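Local structure of aminopeptidase N (Francisella tularensis subsp. tularensis, 5DLL) at residues I166-G171 against T261-A266; S208-Y213 against E224-K229; L612-E617 against L634-V639; N641-K646 against L681-N686. The protein probably releases N-terminal amino acids from intracellular peptides produced by protein breakdown, as a zinc-dependent aminopeptidase of the M1 family. One frame throughout, in Å; residues are numbered along the deposited sequence.

Interaction 1 (I166-G171 against T261-A266)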
loop_
_atom_site.group_PDB
_atom_site.type_symbol
_atom_site.label_atom_id
_atom_site.label_comp_id
_atom_site.label_asym_id
_atom_site.label_seq_id
_atom_site.Cartn_x
_atom_site.Cartn_y
_atom_site.Cartn_z
ATOM N N ILE A 166 1.083 3.169 31.976
ATOM C CA ILE A 166 0.984 2.147 30.945
ATOM C C ILE A 166 2.392 1.796 30.499
ATOM O O ILE A 166 3.094 2.642 29.949
ATOM C CB ILE A 166 0.147 2.644 29.743
ATOM C CG1 ILE A 166 -1.289 2.974 30.188
ATOM C CG2 ILE A 166 0.153 1.628 28.606
ATOM C CD1 ILE A 166 -2.032 1.834 30.859
ATOM N N ILE A 167 2.804 0.555 30.754
ATOM C CA ILE A 167 4.142 0.081 30.386
ATOM C C ILE A 167 4.038 -1.250 29.639
ATOM O O ILE A 167 3.795 -2.297 30.238
ATOM C CB ILE A 167 5.085 -0.028 31.613
ATOM C CG1 ILE A 167 4.385 -0.668 32.819
ATOM C CG2 ILE A 167 5.593 1.354 32.013
ATOM C CD1 ILE A 167 5.317 -0.950 33.979
ATOM N N LEU A 168 4.219 -1.192 28.318
ATOM C CA LEU A 168 3.908 -2.311 27.437
ATOM C C LEU A 168 5.126 -2.826 26.684
ATOM O O LEU A 168 6.085 -2.093 26.452
ATOM C CB LEU A 168 2.851 -1.892 26.415
ATOM C CG LEU A 168 1.649 -1.097 26.926
ATOM C CD1 LEU A 168 0.714 -0.798 25.766
ATOM C CD2 LEU A 168 0.921 -1.839 28.037
ATOM N N SER A 169 5.062 -4.101 26.306
ATOM C CA SER A 169 6.029 -4.719 25.407
ATOM C C SER A 169 5.398 -5.972 24.808
ATOM O O SER A 169 4.201 -6.193 24.971
ATOM C CB SER A 169 7.335 -5.053 26.134
ATOM O OG SER A 169 8.330 -5.466 25.208
ATOM N N ASN A 170 6.195 -6.796 24.132
ATOM C CA ASN A 170 5.659 -7.938 23.378
ATOM C C ASN A 170 5.224 -9.109 24.263
ATOM O O ASN A 170 5.918 -9.468 25.220
ATOM C CB ASN A 170 6.677 -8.452 22.352
ATOM C CG ASN A 170 7.385 -7.339 21.625
ATOM O OD1 ASN A 170 8.402 -6.838 22.092
ATOM N ND2 ASN A 170 6.857 -6.951 20.478
ATOM N N GLY A 171 4.085 -9.706 23.910
ATOM C CA GLY A 171 3.584 -10.911 24.564
ATOM C C GLY A 171 2.591 -10.636 25.678
ATOM O O GLY A 171 1.813 -9.680 25.619
ATOM N N THR A 261 -2.945 -11.905 24.745
ATOM C CA THR A 261 -3.265 -10.481 24.608
ATOM C C THR A 261 -2.699 -9.897 23.312
ATOM O O THR A 261 -1.682 -10.354 22.809
ATOM C CB THR A 261 -2.812 -9.656 25.844
ATOM O OG1 THR A 261 -2.850 -8.255 25.542
ATOM C CG2 THR A 261 -1.420 -10.029 26.283
ATOM N N PHE A 262 -3.389 -8.897 22.777
ATOM C CA PHE A 262 -3.008 -8.252 21.526
ATOM C C PHE A 262 -3.265 -6.766 21.679
ATOM O O PHE A 262 -4.393 -6.353 21.958
ATOM C CB PHE A 262 -3.833 -8.808 20.368
ATOM C CG PHE A 262 -3.601 -8.106 19.059
ATOM C CD1 PHE A 262 -2.553 -8.480 18.231
ATOM C CD2 PHE A 262 -4.441 -7.077 18.649
ATOM C CE1 PHE A 262 -2.336 -7.833 17.021
ATOM C CE2 PHE A 262 -4.231 -6.428 17.442
ATOM C CZ PHE A 262 -3.176 -6.807 16.625
ATOM N N MET A 263 -2.219 -5.967 21.491
ATOM C CA MET A 263 -2.271 -4.545 21.787
ATOM C C MET A 263 -2.033 -3.714 20.540
ATOM O O MET A 263 -1.317 -4.132 19.630
ATOM C CB MET A 263 -1.223 -4.196 22.842
ATOM C CG MET A 263 -1.507 -4.787 24.213
ATOM S SD MET A 263 -0.078 -4.701 25.306
ATOM C CE MET A 263 0.932 -6.040 24.673
ATOM N N ILE A 264 -2.661 -2.545 20.504
ATOM C CA ILE A 264 -2.385 -1.526 19.498
ATOM C C ILE A 264 -2.116 -0.222 20.232
ATOM O O ILE A 264 -2.751 0.061 21.248
ATOM C CB ILE A 264 -3.563 -1.329 18.521
ATOM C CG1 ILE A 264 -3.715 -2.556 17.618
ATOM C CG2 ILE A 264 -3.366 -0.071 17.676
ATOM C CD1 ILE A 264 -4.920 -2.502 16.701
ATOM N N VAL A 265 -1.164 0.556 19.723
ATOM C CA VAL A 265 -0.859 1.870 20.275
ATOM C C VAL A 265 -0.852 2.892 19.144
ATOM O O VAL A 265 -0.118 2.739 18.166
ATOM C CB VAL A 265 0.493 1.878 21.014
ATOM C CG1 VAL A 265 0.764 3.251 21.619
ATOM C CG2 VAL A 265 0.517 0.794 22.088
ATOM N N ALA A 266 -1.682 3.925 19.287
ATOM C CA ALA A 266 -1.808 4.984 18.291
ATOM C C ALA A 266 -1.247 6.299 18.820
ATOM O O ALA A 266 -1.693 6.801 19.858
ATOM C CB ALA A 266 -3.263 5.160 17.896
#
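This contact joins the N-terminal domain of an M1 aminopeptidase to its catalytic domain. Strand 166-169 is an outermost strand of a small antiparallel sheet. Strand 261-266 belongs to the five-stranded mixed sheet of the catalytic domain. The two strands do not pair. Their axes come within 9.2 Å and make an angle of 115°, so they meet through side chains and through the carbonyls of Ser169 and Gly171.

Leu168 and Met263 point at each other and cross obliquely. Leu168 has CG beside its backbone N and anti to its carbonyl carbon, with chi2 extended. This brings both its methyls to the thioether: CD1 lies 4.0 Å from Met263 SD, and CD2 is about as close. The same Leu168 CD1 also meets Val265 CG2 at 4.0 Å, so one methyl touches two successive inward-facing residues of the other strand. Met263 is bent at its last torsion (chi3 -77°), which turns its methyl toward backbone carbonyls. Met263 CE lies 3.3 Å from Ser169 O and 3.9 Å from Gly171 O. Thr261 CG2 approaches Gly171 O at 3.3 Å. Gly171 has backbone angles that by themselves favour glycine.

Trp188 of strand 183-191 touches both Leu168 and Met263, and Tyr226 also packs on Leu168. Ser169 has CB directed away from the catalytic strand, and its OG is hydrogen-bonded to Ala200 O. Close by, Asn170 ND2 bonds to Lys278 O.

No hydrogen bond crosses between the segments, and the touching residues are all buried. Between these two segments the contact therefore rests on apolar fit.

Interaction 2 (S208-Y213 against E224-K229)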
loop_
_atom_site.group_PDB
_atom_site.type_symbol
_atom_site.label_atom_id
_atom_site.label_comp_id
_atom_site.label_asym_id
_atom_site.label_seq_id
_atom_site.Cartn_x
_atom_site.Cartn_y
_atom_site.Cartn_z
ATOM N N SER A 208 -7.424 3.873 26.992
ATOM C CA SER A 208 -7.531 2.574 26.341
ATOM C C SER A 208 -8.968 2.157 26.044
ATOM O O SER A 208 -9.899 2.546 26.746
ATOM C CB SER A 208 -6.868 1.505 27.215
ATOM O OG SER A 208 -7.528 1.380 28.465
ATOM N N ILE A 209 -9.120 1.368 24.984
ATOM C CA ILE A 209 -10.329 0.595 24.723
ATOM C C ILE A 209 -9.942 -0.875 24.869
ATOM O O ILE A 209 -9.129 -1.386 24.102
ATOM C CB ILE A 209 -10.860 0.816 23.287
ATOM C CG1 ILE A 209 -11.287 2.271 23.084
ATOM C CG2 ILE A 209 -12.021 -0.129 22.988
ATOM C CD1 ILE A 209 -11.448 2.656 21.627
ATOM N N LYS A 210 -10.517 -1.544 25.862
ATOM C CA LYS A 210 -10.273 -2.967 26.066
ATOM C C LYS A 210 -11.509 -3.781 25.690
ATOM O O LYS A 210 -12.641 -3.375 25.955
ATOM C CB LYS A 210 -9.852 -3.235 27.513
ATOM C CG LYS A 210 -8.559 -2.537 27.895
ATOM C CD LYS A 210 -7.818 -3.288 28.991
ATOM C CE LYS A 210 -6.473 -2.648 29.307
ATOM N NZ LYS A 210 -6.618 -1.364 30.045
ATOM N N ASP A 211 -11.277 -4.926 25.057
ATOM C CA ASP A 211 -12.351 -5.783 24.560
ATOM C C ASP A 211 -11.803 -7.207 24.459
ATOM O O ASP A 211 -10.669 -7.458 24.883
ATOM C CB ASP A 211 -12.831 -5.280 23.193
ATOM C CG ASP A 211 -14.250 -5.722 22.856
ATOM O OD1 ASP A 211 -14.735 -6.730 23.415
ATOM O OD2 ASP A 211 -14.880 -5.059 22.009
ATOM N N THR A 212 -12.598 -8.129 23.914
ATOM C CA THR A 212 -12.230 -9.545 23.871
ATOM C C THR A 212 -12.580 -10.204 22.532
ATOM O O THR A 212 -13.448 -9.732 21.797
ATOM C CB THR A 212 -12.928 -10.326 25.007
ATOM O OG1 THR A 212 -13.051 -9.493 26.166
ATOM C CG2 THR A 212 -12.142 -11.576 25.373
ATOM N N TYR A 213 -11.877 -11.292 22.227
ATOM C CA TYR A 213 -12.152 -12.115 21.056
ATOM C C TYR A 213 -11.908 -13.586 21.397
ATOM O O TYR A 213 -10.828 -13.943 21.864
ATOM C CB TYR A 213 -11.259 -11.701 19.879
ATOM C CG TYR A 213 -11.473 -12.556 18.652
ATOM C CD1 TYR A 213 -12.482 -12.258 17.745
ATOM C CD2 TYR A 213 -10.688 -13.681 18.419
ATOM C CE1 TYR A 213 -12.697 -13.048 16.631
ATOM C CE2 TYR A 213 -10.900 -14.484 17.309
ATOM C CZ TYR A 213 -11.904 -14.161 16.421
ATOM O OH TYR A 213 -12.119 -14.949 15.316
ATOM N N GLU A 224 -6.569 -4.663 23.151
ATOM C CA GLU A 224 -6.287 -3.409 23.844
ATOM C C GLU A 224 -5.736 -2.348 22.898
ATOM O O GLU A 224 -4.576 -2.409 22.501
ATOM C CB GLU A 224 -5.294 -3.650 24.986
ATOM C CG GLU A 224 -5.686 -4.766 25.947
ATOM C CD GLU A 224 -4.762 -4.884 27.146
ATOM O OE1 GLU A 224 -3.610 -4.395 27.080
ATOM O OE2 GLU A 224 -5.195 -5.476 28.158
ATOM N N ILE A 225 -6.573 -1.380 22.538
ATOM C CA ILE A 225 -6.116 -0.205 21.797
ATOM C C ILE A 225 -5.792 0.905 22.796
ATOM O O ILE A 225 -6.615 1.224 23.654
ATOM C CB ILE A 225 -7.170 0.287 20.784
ATOM C CG1 ILE A 225 -7.384 -0.769 19.696
ATOM C CG2 ILE A 225 -6.737 1.607 20.154
ATOM C CD1 ILE A 225 -8.461 -0.420 18.690
ATOM N N TYR A 226 -4.593 1.475 22.675
ATOM C CA TYR A 226 -4.125 2.549 23.548
ATOM C C TYR A 226 -3.874 3.828 22.751
ATOM O O TYR A 226 -3.227 3.803 21.702
ATOM C CB TYR A 226 -2.827 2.140 24.243
ATOM C CG TYR A 226 -2.995 1.092 25.319
ATOM C CD1 TYR A 226 -3.337 1.453 26.619
ATOM C CD2 TYR A 226 -2.796 -0.257 25.044
ATOM C CE1 TYR A 226 -3.487 0.499 27.613
ATOM C CE2 TYR A 226 -2.946 -1.220 26.030
ATOM C CZ TYR A 226 -3.292 -0.838 27.314
ATOM O OH TYR A 226 -3.442 -1.790 28.301
ATOM N N ALA A 227 -4.384 4.945 23.261
ATOM C CA ALA A 227 -4.156 6.257 22.656
ATOM C C ALA A 227 -4.448 7.359 23.672
ATOM O O ALA A 227 -4.971 7.093 24.751
ATOM C CB ALA A 227 -5.027 6.434 21.421
ATOM N N PHE A 228 -4.105 8.594 23.327
ATOM C CA PHE A 228 -4.349 9.728 24.215
ATOM C C PHE A 228 -5.848 9.935 24.424
ATOM O O PHE A 228 -6.659 9.525 23.593
ATOM C CB PHE A 228 -3.727 11.011 23.650
ATOM C CG PHE A 228 -2.223 11.046 23.721
ATOM C CD1 PHE A 228 -1.575 11.155 24.946
ATOM C CD2 PHE A 228 -1.455 10.998 22.562
ATOM C CE1 PHE A 228 -0.193 11.199 25.014
ATOM C CE2 PHE A 228 -0.073 11.043 22.626
ATOM C CZ PHE A 228 0.560 11.143 23.852
ATOM N N LYS A 229 -6.200 10.575 25.535
ATOM C CA LYS A 229 -7.592 10.861 25.885
ATOM C C LYS A 229 -8.394 11.449 24.716
ATOM O O LYS A 229 -9.536 11.054 24.482
ATOM C CB LYS A 229 -7.627 11.815 27.093
ATOM C CG LYS A 229 -9.007 12.308 27.519
ATOM C CD LYS A 229 -9.949 11.168 27.870
ATOM C CE LYS A 229 -11.259 11.700 28.431
ATOM N NZ LYS A 229 -12.255 10.614 28.643
#
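The ring of Tyr226 is the main flat group. Glu224 OE1 lies at its edge, in the ring plane, and takes a hydrogen bond of 2.9 Å from Tyr226 OH. The hydroxyl meets that oxygen from well above the carboxylate plane, 66° out of it. Ser208 CB and Lys210 CE both approach the ring obliquely. Ser208 CB is 3.5 Å from Tyr226 CE1, and Lys210 CE is 3.3 Å from Tyr226 OH.

Lys210 runs extended from CB and bends only at chi4 (73°). Its aliphatic part crosses the Glu224 carboxylate, with Lys210 CE 3.3 Å from Glu224 OE2. The charged ends do not touch: Lys210 NZ stays 4.7 Å from Glu224 OE2, so the attraction is probably only long-range. NZ turns back instead to Ser208 OG in a weak hydrogen bond.

These four residues share one face of a beta hairpin, strands 207-214 and 220-227, at the edge of the catalytic domain's mixed sheet. Ser208-Tyr226 and Lys210-Glu224 are non-hydrogen-bonded antiparallel pairs. Between them, Ile209 and Ile225 form a hydrogen-bonded pair. Ile209 N donates to Ile225 O at 2.8 Å, and Ile225 N returns a bond to Ile209 O at 3.0 Å. Both bonds lie in the acceptor's carbonyl plane. The two isoleucines point to the other face. There Ile209 touches His236 of helix 236-253, and Ile225 packs on Ile264 of the next strand.

Interaction 3 (L612-E617 against L634-V639); sequences LLIPIE and LSRKNV
Two hydrogen bonds carry the contact, and both start from Arg636. Its side chain is extended from CG to NE and reaches from the helix to the backbone of 612-617. Arg636 NH2 donates to Ile614 O at 2.7 Å, and Arg636 NE donates to Pro615 O at 2.7 Å. Both oxygens sit at the guanidinium edge, near its plane. Each donor, however, stands above the carbonyl plane of its acceptor, 43° out of it. Two successive carbonyls are thus held by one guanidinium, which fixes its rotation.

The charged interaction comes from another direction. Glu617 bends at chi2 (96°) and lays OE1 over one face of the guanidinium, offset toward the rim. Glu617 OE1 is 3.5 Å from Arg636 NH1, but no N-H points at it, so this salt bridge works through charge alone. The side chains cross at about a right angle.

The apolar contacts run beside these. Ile614 and Arg636 slide past each other in opposite directions, with Ile614 CG2 4.0 Å from Arg636 CG. The same Ile614 CG2 lies 4.5 Å from Val639 CG2, one helical turn on from Arg636.

Ile616 is at the N-cap position of helix 617-621. The carbonyls bound by Arg636 lie in the short link between helices 605-612 and 617-621, just before that cap. Helix 565-581 also touches the contact: its Ile580 meets Arg636 and Val639, and its Thr577 meets Pro615.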
loop_
_atom_site.group_PDB
_atom_site.type_symbol
_atom_site.label_atom_id
_atom_site.label_comp_id
_atom_site.label_asym_id
_atom_site.label_seq_id
_atom_site.Cartn_x
_atom_site.Cartn_y
_atom_site.Cartn_z
ATOM N N LEU A 612 -18.428 2.379 -15.572
ATOM C CA LEU A 612 -19.153 3.488 -16.190
ATOM C C LEU A 612 -18.434 4.838 -16.075
ATOM O O LEU A 612 -18.786 5.788 -16.781
ATOM C CB LEU A 612 -20.573 3.597 -15.617
ATOM C CG LEU A 612 -21.570 2.469 -15.919
ATOM C CD1 LEU A 612 -22.944 2.850 -15.393
ATOM C CD2 LEU A 612 -21.661 2.130 -17.398
ATOM N N LEU A 613 -17.437 4.938 -15.200
ATOM C CA LEU A 613 -16.661 6.171 -15.094
ATOM C C LEU A 613 -15.570 6.162 -16.162
ATOM O O LEU A 613 -14.726 5.266 -16.188
ATOM C CB LEU A 613 -16.069 6.328 -13.691
ATOM C CG LEU A 613 -15.752 7.756 -13.223
ATOM C CD1 LEU A 613 -16.926 8.706 -13.444
ATOM C CD2 LEU A 613 -15.350 7.740 -11.755
ATOM N N ILE A 614 -15.612 7.159 -17.045
ATOM C CA ILE A 614 -14.667 7.272 -18.162
ATOM C C ILE A 614 -13.251 7.507 -17.607
ATOM O O ILE A 614 -13.081 8.316 -16.688
ATOM C CB ILE A 614 -15.075 8.427 -19.119
ATOM C CG1 ILE A 614 -16.433 8.144 -19.774
ATOM C CG2 ILE A 614 -14.036 8.657 -20.211
ATOM C CD1 ILE A 614 -16.400 7.108 -20.879
ATOM N N PRO A 615 -12.233 6.798 -18.152
ATOM C CA PRO A 615 -10.867 6.962 -17.637
ATOM C C PRO A 615 -10.454 8.427 -17.533
ATOM O O PRO A 615 -10.657 9.194 -18.478
ATOM C CB PRO A 615 -9.996 6.250 -18.679
ATOM C CG PRO A 615 -10.897 5.279 -19.351
ATOM C CD PRO A 615 -12.302 5.799 -19.238
ATOM N N ILE A 616 -9.899 8.812 -16.386
ATOM C CA ILE A 616 -9.394 10.172 -16.207
ATOM C C ILE A 616 -8.243 10.477 -17.173
ATOM O O ILE A 616 -7.598 9.570 -17.716
ATOM C CB ILE A 616 -8.979 10.470 -14.745
ATOM C CG1 ILE A 616 -7.964 9.442 -14.229
ATOM C CG2 ILE A 616 -10.208 10.509 -13.847
ATOM C CD1 ILE A 616 -7.229 9.890 -12.985
ATOM N N GLU A 617 -7.992 11.766 -17.366
ATOM C CA GLU A 617 -7.126 12.246 -18.439
ATOM C C GLU A 617 -5.677 11.773 -18.285
ATOM O O GLU A 617 -5.015 11.450 -19.277
ATOM C CB GLU A 617 -7.187 13.776 -18.523
ATOM C CG GLU A 617 -8.590 14.333 -18.754
ATOM C CD GLU A 617 -9.296 14.746 -17.468
ATOM O OE1 GLU A 617 -10.141 13.975 -16.961
ATOM O OE2 GLU A 617 -8.996 15.844 -16.958
ATOM N N LEU A 634 -10.324 17.857 -24.351
ATOM C CA LEU A 634 -11.457 18.242 -25.198
ATOM C C LEU A 634 -12.230 17.016 -25.698
ATOM O O LEU A 634 -13.462 17.034 -25.775
ATOM C CB LEU A 634 -10.980 19.092 -26.384
ATOM C CG LEU A 634 -10.329 20.438 -26.032
ATOM C CD1 LEU A 634 -9.649 21.052 -27.252
ATOM C CD2 LEU A 634 -11.343 21.402 -25.429
ATOM N N SER A 635 -11.496 15.958 -26.029
ATOM C CA SER A 635 -12.094 14.723 -26.518
ATOM C C SER A 635 -12.856 13.982 -25.417
ATOM O O SER A 635 -13.907 13.403 -25.677
ATOM C CB SER A 635 -11.007 13.821 -27.099
ATOM O OG SER A 635 -11.554 12.622 -27.611
ATOM N N ARG A 636 -12.321 13.996 -24.196
ATOM C CA ARG A 636 -12.978 13.367 -23.044
ATOM C C ARG A 636 -14.198 14.155 -22.593
ATOM O O ARG A 636 -15.209 13.574 -22.207
ATOM C CB ARG A 636 -12.006 13.209 -21.867
ATOM C CG ARG A 636 -12.566 12.389 -20.711
ATOM C CD ARG A 636 -11.585 12.273 -19.559
ATOM N NE ARG A 636 -12.104 11.451 -18.463
ATOM C CZ ARG A 636 -12.963 11.863 -17.529
ATOM N NH1 ARG A 636 -13.446 13.104 -17.535
ATOM N NH2 ARG A 636 -13.350 11.019 -16.576
ATOM N N LYS A 637 -14.099 15.477 -22.630
ATOM C CA LYS A 637 -15.232 16.329 -22.299
ATOM C C LYS A 637 -16.372 16.054 -23.279
ATOM O O LYS A 637 -17.538 16.042 -22.890
ATOM C CB LYS A 637 -14.816 17.801 -22.343
ATOM C CG LYS A 637 -15.815 18.770 -21.733
ATOM C CD LYS A 637 -15.213 20.166 -21.638
ATOM C CE LYS A 637 -16.255 21.211 -21.268
ATOM N NZ LYS A 637 -16.920 20.914 -19.968
ATOM N N ASN A 638 -16.016 15.805 -24.540
ATOM C CA ASN A 638 -16.987 15.542 -25.599
ATOM C C ASN A 638 -17.781 14.264 -25.378
ATOM O O ASN A 638 -19.008 14.290 -25.426
ATOM C CB ASN A 638 -16.298 15.486 -26.963
ATOM C CG ASN A 638 -17.284 15.404 -28.110
ATOM O OD1 ASN A 638 -18.304 16.093 -28.119
ATOM N ND2 ASN A 638 -16.984 14.560 -29.089
ATOM N N VAL A 639 -17.093 13.150 -25.136
ATOM C CA VAL A 639 -17.787 11.873 -24.931
ATOM C C VAL A 639 -18.563 11.837 -23.615
ATOM O O VAL A 639 -19.664 11.284 -23.561
ATOM C CB VAL A 639 -16.851 10.645 -25.017
ATOM C CG1 VAL A 639 -16.070 10.661 -26.324
ATOM C CG2 VAL A 639 -15.915 10.563 -23.822
#

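Interaction 4 (N641-K646 against L681-N686)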
loop_
_atom_site.group_PDB
_atom_site.type_symbol
_atom_site.label_atom_id
_atom_site.label_comp_id
_atom_site.label_asym_id
_atom_site.label_seq_id
_atom_site.Cartn_x
_atom_site.Cartn_y
_atom_site.Cartn_z
ATOM N N ASN A 641 -19.888 14.403 -22.126
ATOM C CA ASN A 641 -21.072 15.228 -22.377
ATOM C C ASN A 641 -22.155 14.490 -23.176
ATOM O O ASN A 641 -23.345 14.671 -22.921
ATOM C CB ASN A 641 -20.694 16.525 -23.099
ATOM C CG ASN A 641 -21.900 17.239 -23.683
ATOM O OD1 ASN A 641 -22.152 17.171 -24.888
ATOM N ND2 ASN A 641 -22.672 17.897 -22.824
ATOM N N GLN A 642 -21.744 13.672 -24.145
ATOM C CA GLN A 642 -22.693 12.899 -24.942
ATOM C C GLN A 642 -23.452 11.883 -24.085
ATOM O O GLN A 642 -24.683 11.864 -24.088
ATOM C CB GLN A 642 -21.994 12.207 -26.116
ATOM C CG GLN A 642 -21.652 13.156 -27.257
ATOM C CD GLN A 642 -21.184 12.441 -28.514
ATOM O OE1 GLN A 642 -21.630 11.334 -28.819
ATOM N NE2 GLN A 642 -20.288 13.082 -29.262
ATOM N N LEU A 643 -22.717 11.063 -23.341
ATOM C CA LEU A 643 -23.322 10.073 -22.441
ATOM C C LEU A 643 -24.276 10.725 -21.447
ATOM O O LEU A 643 -25.355 10.200 -21.174
ATOM C CB LEU A 643 -22.244 9.325 -21.663
ATOM C CG LEU A 643 -21.313 8.419 -22.468
ATOM C CD1 LEU A 643 -20.056 8.116 -21.666
ATOM C CD2 LEU A 643 -22.028 7.136 -22.862
ATOM N N ALA A 644 -23.856 11.863 -20.901
ATOM C CA ALA A 644 -24.673 12.646 -19.975
ATOM C C ALA A 644 -26.029 13.019 -20.564
ATOM O O ALA A 644 -27.045 12.934 -19.874
ATOM C CB ALA A 644 -23.928 13.909 -19.569
ATOM N N ASP A 645 -26.026 13.431 -21.834
ATOM C CA ASP A 645 -27.223 13.946 -22.517
ATOM C C ASP A 645 -28.109 12.852 -23.108
ATOM O O ASP A 645 -29.333 12.883 -22.946
ATOM C CB ASP A 645 -26.827 14.926 -23.631
ATOM C CG ASP A 645 -26.464 16.309 -23.105
ATOM O OD1 ASP A 645 -26.923 16.689 -22.006
ATOM O OD2 ASP A 645 -25.725 17.030 -23.808
ATOM N N LYS A 646 -27.499 11.897 -23.806
ATOM C CA LYS A 646 -28.256 10.809 -24.427
ATOM C C LYS A 646 -28.903 9.910 -23.375
ATOM O O LYS A 646 -30.088 9.599 -23.473
ATOM C CB LYS A 646 -27.371 9.977 -25.359
ATOM C CG LYS A 646 -26.754 10.774 -26.497
ATOM C CD LYS A 646 -26.468 9.902 -27.709
ATOM C CE LYS A 646 -25.397 10.510 -28.602
ATOM N NZ LYS A 646 -25.643 11.947 -28.906
ATOM N N LEU A 681 -24.717 11.103 -10.507
ATOM C CA LEU A 681 -24.783 12.544 -10.251
ATOM C C LEU A 681 -23.714 13.354 -10.997
ATOM O O LEU A 681 -23.940 14.526 -11.304
ATOM C CB LEU A 681 -24.701 12.827 -8.743
ATOM C CG LEU A 681 -24.862 14.289 -8.300
ATOM C CD1 LEU A 681 -26.172 14.883 -8.800
ATOM C CD2 LEU A 681 -24.760 14.399 -6.787
ATOM N N SER A 682 -22.563 12.744 -11.284
ATOM C CA SER A 682 -21.503 13.422 -12.040
ATOM C C SER A 682 -21.903 13.577 -13.502
ATOM O O SER A 682 -21.613 14.601 -14.117
ATOM C CB SER A 682 -20.147 12.695 -11.924
ATOM O OG SER A 682 -19.981 11.684 -12.909
ATOM N N TYR A 683 -22.575 12.566 -14.049
ATOM C CA TYR A 683 -23.077 12.642 -15.422
ATOM C C TYR A 683 -24.233 13.633 -15.573
ATOM O O TYR A 683 -24.425 14.199 -16.645
ATOM C CB TYR A 683 -23.501 11.266 -15.924
ATOM C CG TYR A 683 -22.353 10.433 -16.431
ATOM C CD1 TYR A 683 -21.853 10.617 -17.718
ATOM C CD2 TYR A 683 -21.767 9.458 -15.628
ATOM C CE1 TYR A 683 -20.800 9.851 -18.192
ATOM C CE2 TYR A 683 -20.718 8.686 -16.091
ATOM C CZ TYR A 683 -20.237 8.885 -17.373
ATOM O OH TYR A 683 -19.190 8.121 -17.834
ATOM N N LEU A 684 -25.000 13.841 -14.504
ATOM C CA LEU A 684 -26.058 14.852 -14.514
ATOM C C LEU A 684 -25.495 16.286 -14.551
ATOM O O LEU A 684 -26.153 17.206 -15.056
ATOM C CB LEU A 684 -26.990 14.665 -13.308
ATOM C CG LEU A 684 -27.789 13.351 -13.264
ATOM C CD1 LEU A 684 -28.535 13.219 -11.940
ATOM C CD2 LEU A 684 -28.753 13.225 -14.442
ATOM N N MET A 685 -24.280 16.461 -14.026
ATOM C CA MET A 685 -23.589 17.760 -14.040
ATOM C C MET A 685 -22.804 17.996 -15.327
ATOM O O MET A 685 -22.690 19.131 -15.787
ATOM C CB MET A 685 -22.651 17.876 -12.845
ATOM C CG MET A 685 -23.372 17.952 -11.512
ATOM S SD MET A 685 -24.302 19.484 -11.311
ATOM C CE MET A 685 -24.504 19.466 -9.535
ATOM N N ASN A 686 -22.270 16.927 -15.908
ATOM C CA ASN A 686 -21.630 17.014 -17.219
ATOM C C ASN A 686 -22.627 17.094 -18.388
ATOM O O ASN A 686 -22.224 17.071 -19.551
ATOM C CB ASN A 686 -20.673 15.838 -17.415
ATOM C CG ASN A 686 -19.507 15.877 -16.455
ATOM O OD1 ASN A 686 -19.372 15.016 -15.585
ATOM N ND2 ASN A 686 -18.661 16.889 -16.596
#
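Tyr683 and Leu643 both place CG beside the backbone N and anti to the carbonyl carbon, with chi1 of -82° and -66°. The side chains lie side by side and point the same way, toward helix 588-598, where both touch Phe594. Leu643 CB is 3.8 Å from Tyr683 CE1. Further out, Leu643 CD1 follows the ring to its tip, 3.9 Å from Tyr683 OH. Tyr683 OH is hydrogen-bonded to Leu612 O, and Trp651 stacks on the ring.

Ala644 points at the other helix. Its methyl lies nearest the carbonyls of Tyr683 and Asn686, with Ala644 CB 3.6 Å from Asn686 O, and it also reaches Tyr683 CD1 (4.3 Å). The CA atoms of Ala644 and Tyr683 are only 4.8 Å apart, an approach suited to the small alanine side chain.

Asn641 has CG anti to its backbone N (chi1 166°), which places ND2 within reach of Asn686 O and of Asp645, one turn on. Asn641 ND2 gives Asn686 O a weak hydrogen bond of 3.4 Å. It also bonds weakly to Asp645 OD2. Ser688 OG is a partner of both Asn641 ND2 and Asp645 OD2, which ties this polar group to the chain just after Asn686.

The contact sets the C-terminal part of helix 629-646 against the end of helix 668-685. It belongs to the helical C-terminal domain, whose family is assigned to ARM-type repeats built of stacked helices.

How the interactions relate
The contacts form two pairs on distant parts of the enzyme. Interactions 1 and 2 have centres 10 Å apart. Both reach the same mixed sheet, interaction 1 through strand 261-267 and interaction 2 through 207-214 and 220-227. Strand 261-267 pairs with 220-227 through Ile264 N to Glu224 O (2.8 Å) and Ile264 O to Tyr226 N (2.7 Å), both probable hydrogen bonds. Interactions 3 and 4 have centres 11 Å apart and both use helix 629-646. Tyr683 OH and Leu612 O, 2.6 Å apart, join them, and Ile614 packs on Leu643. The pairs do not touch: interactions 1 and 3 have centres about 49 Å apart. All four lie away from the zinc site of His309, His313 and Glu332.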